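Local coordinates for ABC transporter ATP-binding/permease protein Rv1747 (Mycobacterium tuberculosis, PDB 6CCD), which helps translocate an unknown substrate across the membrane in an ATP-driven way, here represented by its first FHA domain, a phosphothreonine-binding module, at residues 86-89 / 95-98. Sequence-based numbering, arbitrary orientation.
Sequences RVHI and PALD
The C-terminal beta hairpin of the FHA domain pairs V87 with L97 and R86 with D98 across antiparallel strands 84-89 and 96-101. V87 and L97 form the hydrogen-bonded pair. V87 N donates to L97 O at 2.9 Å, and L97 N returns a bond to V87 O at 2.9 Å. I89 N adds a third bond to P95 O, 3.0 Å long, where the hairpin loop enters the second strand. Both strands belong to the six-stranded antiparallel sheet of the FHA beta sandwich. In that sheet strand 69-71 lies next to 84-89, and strand 10-14 next to 96-101. The V87 and L97 side chains face inward, with V87 CG2 3.8 Å from L97 CB. L97 and I89 also reach L49 of the other sheet. R86, H88, A96 and D98 line the outer face. R86 CG is anti to the backbone N (chi1 168°), and a bend at chi3 lays the guanidinium beside the D98 carboxylate. D98 OD1 sits over one guanidinium face, 3.3 Å from R86 NE. This salt bridge is purely electrostatic, since no N-H points at the oxygen. A96 CB packs against H88 CE1 at 3.6 Å, while H88 ND1 is hydrogen-bonded to G94 O, which ties the imidazole to the hairpin turn.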
# COMPACT_ATOMS: atom_id res chain seq x y z
N ARG A 86 -1.71 3.89 8.69
CA ARG A 86 -0.82 2.74 8.74
C ARG A 86 -1.62 1.48 8.47
O ARG A 86 -2.69 1.30 9.05
CB ARG A 86 -0.13 2.64 10.10
CG ARG A 86 0.57 1.32 10.32
CD ARG A 86 1.33 1.29 11.64
NE ARG A 86 2.77 1.28 11.40
CZ ARG A 86 3.67 1.87 12.17
NH1 ARG A 86 3.28 2.54 13.25
NH2 ARG A 86 4.95 1.80 11.85
N VAL A 87 -1.11 0.62 7.60
CA VAL A 87 -1.74 -0.67 7.37
C VAL A 87 -0.71 -1.78 7.55
O VAL A 87 0.50 -1.51 7.62
CB VAL A 87 -2.36 -0.77 5.95
CG1 VAL A 87 -3.38 0.33 5.73
CG2 VAL A 87 -1.26 -0.74 4.88
N HIS A 88 -1.19 -3.01 7.62
CA HIS A 88 -0.31 -4.17 7.59
C HIS A 88 -0.73 -5.08 6.45
O HIS A 88 -1.92 -5.24 6.19
CB HIS A 88 -0.35 -4.94 8.90
CG HIS A 88 0.13 -4.15 10.08
ND1 HIS A 88 1.42 -4.24 10.55
CD2 HIS A 88 -0.50 -3.24 10.85
CE1 HIS A 88 1.56 -3.43 11.59
NE2 HIS A 88 0.41 -2.81 11.79
N ILE A 89 0.24 -5.68 5.77
CA ILE A 89 -0.08 -6.68 4.76
C ILE A 89 0.42 -8.04 5.22
O ILE A 89 1.43 -8.13 5.93
CB ILE A 89 0.54 -6.32 3.40
CG1 ILE A 89 2.02 -5.93 3.56
CG2 ILE A 89 -0.22 -5.13 2.77
CD1 ILE A 89 2.69 -5.59 2.22
N PRO A 95 4.29 -7.08 7.60
CA PRO A 95 4.98 -5.84 7.21
C PRO A 95 4.04 -4.63 7.24
O PRO A 95 2.90 -4.69 6.76
CB PRO A 95 5.45 -6.15 5.79
CG PRO A 95 5.71 -7.63 5.82
CD PRO A 95 4.62 -8.20 6.70
N ALA A 96 4.51 -3.54 7.85
CA ALA A 96 3.69 -2.36 8.01
C ALA A 96 3.99 -1.34 6.91
O ALA A 96 5.15 -1.14 6.55
CB ALA A 96 3.92 -1.73 9.39
N LEU A 97 2.95 -0.73 6.37
CA LEU A 97 3.10 0.38 5.43
C LEU A 97 2.51 1.66 6.04
O LEU A 97 1.38 1.65 6.53
CB LEU A 97 2.40 0.07 4.09
CG LEU A 97 2.75 -1.23 3.40
CD1 LEU A 97 1.80 -1.45 2.22
CD2 LEU A 97 4.21 -1.26 2.94
N ASP A 98 3.27 2.74 6.01
CA ASP A 98 2.79 4.03 6.46
C ASP A 98 2.51 4.91 5.25
O ASP A 98 3.40 5.12 4.42
CB ASP A 98 3.80 4.71 7.38
CG ASP A 98 3.86 4.08 8.75
OD1 ASP A 98 2.78 3.76 9.28
OD2 ASP A 98 4.97 3.92 9.29